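Local coordinates for protein major extracellular endoglucanase (Xanthomonas campestris pv. campestris, PDB 4TUF) that cleaves internal beta-1,4-glucosidic linkages in cellulose, lichenin and cereal beta-glucans, the part described here being its TIM-barrel catalytic domain of glycosyl hydrolase family 5, at residues R179-A182 / A183-V187; L59-P63 / A64-S68; N255-P258 / A259-R263. All coordinates share one frame; numbering follows the deposited sequence.

Contact 1: R179-A182 / A183-V187; sequences RGSA and AVLAV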
loop_
_atom_site.group_PDB
_atom_site.type_symbol
_atom_site.label_atom_id
_atom_site.label_comp_id
_atom_site.label_asym_id
_atom_site.label_seq_id
_atom_site.Cartn_x
_atom_site.Cartn_y
_atom_site.Cartn_z
ATOM N N ARG A 179 -15.134 -10.308 5.377
ATOM C CA ARG A 179 -14.758 -11.696 5.611
ATOM C C ARG A 179 -13.240 -11.824 5.784
ATOM O O ARG A 179 -12.766 -12.610 6.601
ATOM C CB ARG A 179 -15.259 -12.589 4.470
ATOM C CG ARG A 179 -16.773 -12.590 4.323
ATOM C CD ARG A 179 -17.292 -13.697 3.407
ATOM N NE ARG A 179 -17.055 -13.459 1.982
ATOM C CZ ARG A 179 -17.800 -12.671 1.209
ATOM N NH1 ARG A 179 -18.829 -12.015 1.725
ATOM N NH2 ARG A 179 -17.513 -12.525 -0.079
ATOM N N GLY A 180 -12.485 -11.042 5.023
ATOM C CA GLY A 180 -11.043 -10.991 5.190
ATOM C C GLY A 180 -10.667 -10.416 6.541
ATOM O O GLY A 180 -9.769 -10.918 7.220
ATOM N N SER A 181 -11.370 -9.358 6.929
ATOM C CA SER A 181 -11.193 -8.735 8.231
ATOM C C SER A 181 -11.373 -9.752 9.362
ATOM O O SER A 181 -10.511 -9.888 10.231
ATOM C CB SER A 181 -12.181 -7.577 8.393
ATOM O OG SER A 181 -11.975 -6.891 9.613
ATOM N N ALA A 182 -12.493 -10.467 9.334
ATOM C CA ALA A 182 -12.812 -11.460 10.354
ATOM C C ALA A 182 -11.732 -12.534 10.456
ATOM O O ALA A 182 -11.354 -12.936 11.557
ATOM C CB ALA A 182 -14.164 -12.097 10.060
ATOM N N ALA A 183 -11.239 -12.994 9.307
ATOM C CA ALA A 183 -10.199 -14.013 9.259
ATOM C C ALA A 183 -8.916 -13.538 9.937
ATOM O O ALA A 183 -8.362 -14.236 10.789
ATOM C CB ALA A 183 -9.915 -14.414 7.819
ATOM N N VAL A 184 -8.452 -12.349 9.561
ATOM C CA VAL A 184 -7.222 -11.805 10.120
ATOM C C VAL A 184 -7.337 -11.539 11.623
ATOM O O VAL A 184 -6.438 -11.889 12.385
ATOM C CB VAL A 184 -6.809 -10.507 9.402
ATOM C CG1 VAL A 184 -5.662 -9.828 10.138
ATOM C CG2 VAL A 184 -6.416 -10.802 7.968
ATOM N N LEU A 185 -8.445 -10.942 12.058
ATOM C CA LEU A 185 -8.583 -10.550 13.462
ATOM C C LEU A 185 -8.825 -11.747 14.383
ATOM O O LEU A 185 -8.617 -11.667 15.593
ATOM C CB LEU A 185 -9.710 -9.527 13.628
ATOM C CG LEU A 185 -9.466 -8.124 13.057
ATOM C CD1 LEU A 185 -10.628 -7.191 13.391
ATOM C CD2 LEU A 185 -8.151 -7.544 13.561
ATOM N N ALA A 186 -9.262 -12.861 13.815
ATOM C CA ALA A 186 -9.455 -14.069 14.607
ATOM C C ALA A 186 -8.108 -14.614 15.052
ATOM O O ALA A 186 -8.011 -15.300 16.067
ATOM C CB ALA A 186 -10.215 -15.116 13.811
ATOM N N VAL A 187 -7.071 -14.300 14.278
ATOM C CA VAL A 187 -5.738 -14.837 14.514
ATOM C C VAL A 187 -4.815 -13.779 15.095
ATOM O O VAL A 187 -3.988 -14.068 15.955
ATOM C CB VAL A 187 -5.113 -15.381 13.219
ATOM C CG1 VAL A 187 -3.820 -16.084 13.525
ATOM C CG2 VAL A 187 -6.062 -16.336 12.536
#
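Ser181 and Leu185 meet one helical turn apart, where methyl CD1 of Leu185 lies 4.0 Å from OG of Ser181. The serine's first torsion, -176°, sets OG opposite its own amide nitrogen and beside its carbonyl carbon, on the side of the following turn. Leu185 also lays its branch point along the backbone, with CG 3.5 Å from Ser181 O. That same oxygen accepts the amide of Leu185, N to O 3.0 Å, in a nearly straight bond (164° at the hydrogen).

Next to this pair, Gly180 contributes its backbone alone: its O receives Val184 N at 3.0 Å, and branch CG2 of Val184 comes within 3.4 Å of the same oxygen. The series continues with Ala183 N to Arg179 O at 3.1 Å and Ala186 N to Ala182 O at 3.1 Å, the latter more bent at 135°.

Farther out, Ser181, Val184 and Leu185 all touch Ile193 of strand 192-195, so a small serine and two branched apolar residues form the barrel-facing side. Val184 also packs on Leu136 and Ala140 of helix 129-143, and the small Ala183 touches Arg137 there. Arg179, whose CB points away from the following turn, forms a salt bridge through NE with Glu129. The four backbone bonds pair the carbonyls of 179-182 with the amides of 183-186, while contacts between side chains within the turn remain few and mainly apolar surfaces face the sheet.

Contact 2: L59-P63 / A64-S68; sequences LPFCP and ATLRS. With 2HP (dihydrogenphosphate ion), chain K; 2HP (dihydrogenphosphate ion), chain G.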
loop_
_atom_site.group_PDB
_atom_site.type_symbol
_atom_site.label_atom_id
_atom_site.label_comp_id
_atom_site.label_asym_id
_atom_site.label_seq_id
_atom_site.Cartn_x
_atom_site.Cartn_y
_atom_site.Cartn_z
ATOM N N LEU A 59 4.788 -3.815 2.351
ATOM C CA LEU A 59 5.391 -4.972 1.682
ATOM C C LEU A 59 4.411 -5.791 0.847
ATOM O O LEU A 59 3.679 -6.623 1.383
ATOM C CB LEU A 59 6.035 -5.905 2.711
ATOM C CG LEU A 59 7.520 -5.752 3.019
ATOM C CD1 LEU A 59 7.980 -6.923 3.863
ATOM C CD2 LEU A 59 8.325 -5.664 1.736
ATOM N N PRO A 60 4.391 -5.562 -0.472
ATOM C CA PRO A 60 3.620 -6.465 -1.330
ATOM C C PRO A 60 4.148 -7.901 -1.276
ATOM O O PRO A 60 5.352 -8.111 -1.182
ATOM C CB PRO A 60 3.807 -5.864 -2.730
ATOM C CG PRO A 60 4.103 -4.411 -2.485
ATOM C CD PRO A 60 4.891 -4.382 -1.200
ATOM N N PHE A 61 3.248 -8.875 -1.313
ATOM C CA PHE A 61 3.633 -10.278 -1.424
ATOM C C PHE A 61 2.615 -11.014 -2.298
ATOM O O PHE A 61 1.583 -10.459 -2.659
ATOM C CB PHE A 61 3.729 -10.935 -0.046
ATOM C CG PHE A 61 2.401 -11.079 0.649
ATOM C CD1 PHE A 61 1.622 -12.216 0.468
ATOM C CD2 PHE A 61 1.928 -10.074 1.481
ATOM C CE1 PHE A 61 0.392 -12.345 1.099
ATOM C CE2 PHE A 61 0.704 -10.197 2.112
ATOM C CZ PHE A 61 -0.066 -11.335 1.921
ATOM N N CYS A 62 2.908 -12.263 -2.631
ATOM C CA CYS A 62 1.997 -13.092 -3.408
ATOM C C CYS A 62 1.948 -14.460 -2.747
ATOM O O CYS A 62 2.838 -14.788 -1.964
ATOM C CB CYS A 62 2.456 -13.189 -4.863
ATOM S SG CYS A 62 4.047 -14.034 -5.106
ATOM N N PRO A 63 0.901 -15.253 -3.029
ATOM C CA PRO A 63 0.780 -16.588 -2.432
ATOM C C PRO A 63 2.016 -17.469 -2.618
ATOM O O PRO A 63 2.471 -18.075 -1.648
ATOM C CB PRO A 63 -0.415 -17.181 -3.173
ATOM C CG PRO A 63 -1.271 -16.006 -3.471
ATOM C CD PRO A 63 -0.312 -14.886 -3.783
ATOM N N ALA A 64 2.545 -17.533 -3.835
ATOM C CA ALA A 64 3.707 -18.371 -4.126
ATOM C C ALA A 64 4.876 -18.099 -3.177
ATOM O O ALA A 64 5.577 -19.023 -2.765
ATOM C CB ALA A 64 4.149 -18.178 -5.564
ATOM N N THR A 65 5.076 -16.831 -2.829
ATOM C CA THR A 65 6.154 -16.440 -1.923
ATOM C C THR A 65 5.998 -17.087 -0.542
ATOM O O THR A 65 6.988 -17.387 0.133
ATOM C CB THR A 65 6.213 -14.906 -1.776
ATOM O OG1 THR A 65 6.633 -14.331 -3.018
ATOM C CG2 THR A 65 7.181 -14.491 -0.685
ATOM N N LEU A 66 4.751 -17.326 -0.141
ATOM C CA LEU A 66 4.460 -17.863 1.183
ATOM C C LEU A 66 4.604 -19.382 1.253
ATOM O O LEU A 66 4.482 -19.966 2.330
ATOM C CB LEU A 66 3.047 -17.474 1.614
ATOM C CG LEU A 66 2.631 -16.005 1.528
ATOM C CD1 LEU A 66 1.166 -15.882 1.906
ATOM C CD2 LEU A 66 3.503 -15.132 2.425
ATOM N N ARG A 67 4.854 -20.024 0.116
ATOM C CA ARG A 67 4.985 -21.478 0.084
ATOM C C ARG A 67 6.406 -21.914 0.432
ATOM O O ARG A 67 7.370 -21.199 0.166
ATOM C CB ARG A 67 4.568 -22.023 -1.281
ATOM C CG ARG A 67 3.070 -21.921 -1.519
ATOM C CD ARG A 67 2.695 -22.019 -2.991
ATOM N NE ARG A 67 1.324 -21.562 -3.208
ATOM C CZ ARG A 67 0.839 -21.177 -4.384
ATOM N NH1 ARG A 67 1.617 -21.197 -5.463
ATOM N NH2 ARG A 67 -0.424 -20.767 -4.479
ATOM N N SER A 68 6.516 -23.098 1.023
ATOM C CA SER A 68 7.731 -23.532 1.702
ATOM C C SER A 68 8.957 -23.631 0.803
ATOM O O SER A 68 10.057 -23.253 1.211
ATOM C CB SER A 68 7.493 -24.886 2.375
ATOM O OG SER A 68 6.511 -24.781 3.390
HETATM P P 2HP K . 0.567 -21.407 1.910
HETATM O O1 2HP K . 1.840 -21.697 2.670
HETATM O O2 2HP K . 0.833 -20.391 0.825
HETATM O O3 2HP K . 0.058 -22.685 1.287
HETATM O O4 2HP K . -0.466 -20.843 2.855
HETATM P P 2HP G . -2.809 -21.634 -1.015
HETATM O O1 2HP G . -3.101 -21.410 0.451
HETATM O O2 2HP G . -2.935 -20.326 -1.763
HETATM O O3 2HP G . -1.396 -22.145 -1.186
HETATM O O4 2HP G . -3.780 -22.656 -1.570
#
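Phe61 and Leu66 meet because their first torsions send the two side chains to the same side of the turn: the phenyl group stands between its backbone N and carbonyl carbon (chi1 68°), and Leu66 CG lies opposite its own carbonyl carbon (chi1 -51°). The turn follows strand 56-61 of the TIM barrel, leading from its C-terminal end into the loop before helix 88-102. Methyl CD1 of Leu66 comes to 3.7 Å from Phe61 CE1, the side chains crossing obliquely. Both are buried against Val139 of helix 129-143, which suits a pair of large apolar residues.

The backbone curls through bonds spanning three residues. Leu66 N donates to Pro63 O at 2.8 Å, from well above the carbonyl plane, while Thr65 N to Cys62 O at 3.2 Å is weak. Pro63 fits the start of this turn, since its ring confines phi to the helical value it adopts. On the other flank, Thr65 OG1 lies 3.3 Å from Cys62 SG; this hydroxyl is hydrogen-bonded to Phe27 O, and the sulfur is tied to Cys115 by a disulfide.

Arg67, its chain extended from CG to NE, runs back alongside the turn, and one guanidinium face lies over the Pro63-Ala64 peptide, with Pro63 CB 3.8 Å from Arg67 NH2. Two phosphate ions gather here, and the cationic group would help to offset their charge. Leu66 CB lies 3.7 Å from O2 of the chain K phosphate, and Arg67 NE makes a weak hydrogen bond, 3.4 Å long, to O3 of the chain G phosphate.

Contact 3: N255-P258 / A259-R263; sequences NNMP and AIWER
Met257 touches the Trp261 indole, a single helical turn along, at two points on the same side of the ring. Its CB lies over one face in a CH-pi contact, 3.6 Å from the centroid of the six-membered ring and 14° off the ring normal. The chain then doubles back through bends at chi2 (-51°) and chi3 (-62°), which bring methyl CE near the rim, 3.4 Å from Trp261 NE1. The sulfur between these two points makes a Met-aromatic contact, with SD 5.3 Å from the same centroid and oblique to it. An unbranched, flexible thioether suits this place, since it can follow the flat indole.

Beneath the pair, the backbone fixes their spacing. Met257 O accepts Trp261 N at 3.0 Å in a nearly straight bond, and also Ile260 N in a weaker one. Pro258 O takes Glu262 N at 2.8 Å. Proline is at home here, in the first turn of the helix, where its missing N-H costs no helical bond. The sulfur of Met257 has a second apolar neighbour in Ile260, SD to CD1 being 4.3 Å.

This turn opens helix 257-266, which links strands 231-238 and 276-280. Glu262 OE1 is hydrogen-bonded to the Tyr300 hydroxyl. Trp261 packs on Ala296 and Leu297 of helix 288-303 and meets the rings of Trp293 and Tyr300, and the indole is thus buried between its own helix and the next one round the barrel.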
loop_
_atom_site.group_PDB
_atom_site.type_symbol
_atom_site.label_atom_id
_atom_site.label_comp_id
_atom_site.label_asym_id
_atom_site.label_seq_id
_atom_site.Cartn_x
_atom_site.Cartn_y
_atom_site.Cartn_z
ATOM N N ASN A 255 -5.955 23.503 -9.599
ATOM C CA ASN A 255 -6.939 23.998 -8.640
ATOM C C ASN A 255 -8.230 23.187 -8.624
ATOM O O ASN A 255 -8.994 23.241 -7.659
ATOM C CB ASN A 255 -7.260 25.461 -8.924
ATOM C CG ASN A 255 -6.088 26.372 -8.649
ATOM O OD1 ASN A 255 -5.357 26.179 -7.680
ATOM N ND2 ASN A 255 -5.898 27.373 -9.501
ATOM N N ASN A 256 -8.465 22.425 -9.680
ATOM C CA ASN A 256 -9.657 21.600 -9.768
ATOM C C ASN A 256 -9.529 20.285 -9.015
ATOM O O ASN A 256 -10.515 19.619 -8.747
ATOM C CB ASN A 256 -9.977 21.307 -11.226
ATOM C CG ASN A 256 -8.853 20.595 -11.924
ATOM O OD1 ASN A 256 -7.704 20.718 -11.535
ATOM N ND2 ASN A 256 -9.177 19.844 -12.958
ATOM N N MET A 257 -8.303 19.917 -8.680
ATOM C CA MET A 257 -8.025 18.611 -8.088
ATOM C C MET A 257 -8.608 18.358 -6.688
ATOM O O MET A 257 -9.137 17.275 -6.455
ATOM C CB MET A 257 -6.511 18.373 -8.053
ATOM C CG MET A 257 -5.889 18.226 -9.427
ATOM S SD MET A 257 -6.763 17.013 -10.443
ATOM C CE MET A 257 -6.528 15.520 -9.483
ATOM N N PRO A 258 -8.505 19.326 -5.749
ATOM C CA PRO A 258 -9.020 19.046 -4.398
ATOM C C PRO A 258 -10.469 18.531 -4.336
ATOM O O PRO A 258 -10.770 17.694 -3.488
ATOM C CB PRO A 258 -8.909 20.406 -3.703
ATOM C CG PRO A 258 -7.750 21.050 -4.361
ATOM C CD PRO A 258 -7.824 20.636 -5.801
ATOM N N ALA A 259 -11.340 19.013 -5.215
ATOM C CA ALA A 259 -12.724 18.550 -5.253
ATOM C C ALA A 259 -12.804 17.082 -5.673
ATOM O O ALA A 259 -13.671 16.333 -5.222
ATOM C CB ALA A 259 -13.542 19.414 -6.196
ATOM N N ILE A 260 -11.889 16.678 -6.542
ATOM C CA ILE A 260 -11.875 15.322 -7.065
ATOM C C ILE A 260 -11.314 14.342 -6.038
ATOM O O ILE A 260 -11.854 13.249 -5.841
ATOM C CB ILE A 260 -11.066 15.260 -8.374
ATOM C CG1 ILE A 260 -11.845 15.969 -9.485
ATOM C CG2 ILE A 260 -10.757 13.826 -8.758
ATOM C CD1 ILE A 260 -11.028 16.260 -10.705
ATOM N N TRP A 261 -10.236 14.745 -5.373
ATOM C CA TRP A 261 -9.677 13.960 -4.280
ATOM C C TRP A 261 -10.667 13.878 -3.131
ATOM O O TRP A 261 -10.814 12.832 -2.503
ATOM C CB TRP A 261 -8.358 14.564 -3.800
ATOM C CG TRP A 261 -7.274 14.538 -4.833
ATOM C CD1 TRP A 261 -7.069 13.583 -5.784
ATOM C CD2 TRP A 261 -6.254 15.522 -5.025
ATOM N NE1 TRP A 261 -5.976 13.907 -6.553
ATOM C CE2 TRP A 261 -5.459 15.095 -6.106
ATOM C CE3 TRP A 261 -5.932 16.721 -4.386
ATOM C CZ2 TRP A 261 -4.367 15.825 -6.564
ATOM C CZ3 TRP A 261 -4.845 17.443 -4.842
ATOM C CH2 TRP A 261 -4.078 16.993 -5.921
ATOM N N GLU A 262 -11.347 14.987 -2.859
ATOM C CA GLU A 262 -12.358 15.019 -1.810
ATOM C C GLU A 262 -13.452 14.000 -2.096
ATOM O O GLU A 262 -13.802 13.200 -1.232
ATOM C CB GLU A 262 -12.956 16.421 -1.676
ATOM C CG GLU A 262 -13.997 16.564 -0.575
ATOM C CD GLU A 262 -13.384 16.652 0.812
ATOM O OE1 GLU A 262 -12.139 16.580 0.931
ATOM O OE2 GLU A 262 -14.152 16.800 1.788
ATOM N N ARG A 263 -13.969 14.024 -3.319
ATOM C CA ARG A 263 -15.004 13.089 -3.745
ATOM C C ARG A 263 -14.607 11.620 -3.604
ATOM O O ARG A 263 -15.363 10.816 -3.061
ATOM C CB ARG A 263 -15.392 13.356 -5.198
ATOM C CG ARG A 263 -16.435 12.393 -5.718
ATOM C CD ARG A 263 -17.255 13.015 -6.826
ATOM N NE ARG A 263 -16.497 13.165 -8.062
ATOM C CZ ARG A 263 -16.545 14.244 -8.835
ATOM N NH1 ARG A 263 -17.308 15.273 -8.490
ATOM N NH2 ARG A 263 -15.827 14.295 -9.949
#

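Overall arrangement
All three contacts belong to one TIM barrel and follow one another along the chain as contact 2, contact 1, contact 3. Contact 2 leaves strand 56-61, whereas contacts 1 and 3 lie on helices 173-187 and 257-266 of the outer layer, each within a beta-alpha-beta unit. The centres of contacts 1 and 2 are about 18 Å apart, and helix 129-143 packs against both. Contact 3 is remote, its centre about 34 Å from that of contact 1 and about 36 Å from that of contact 2, on the opposite side of the chain's centre from contact 2. Together they sample the helical layer and one strand end of the barrel that carries the probable catalytic glutamates Glu157 and Glu278.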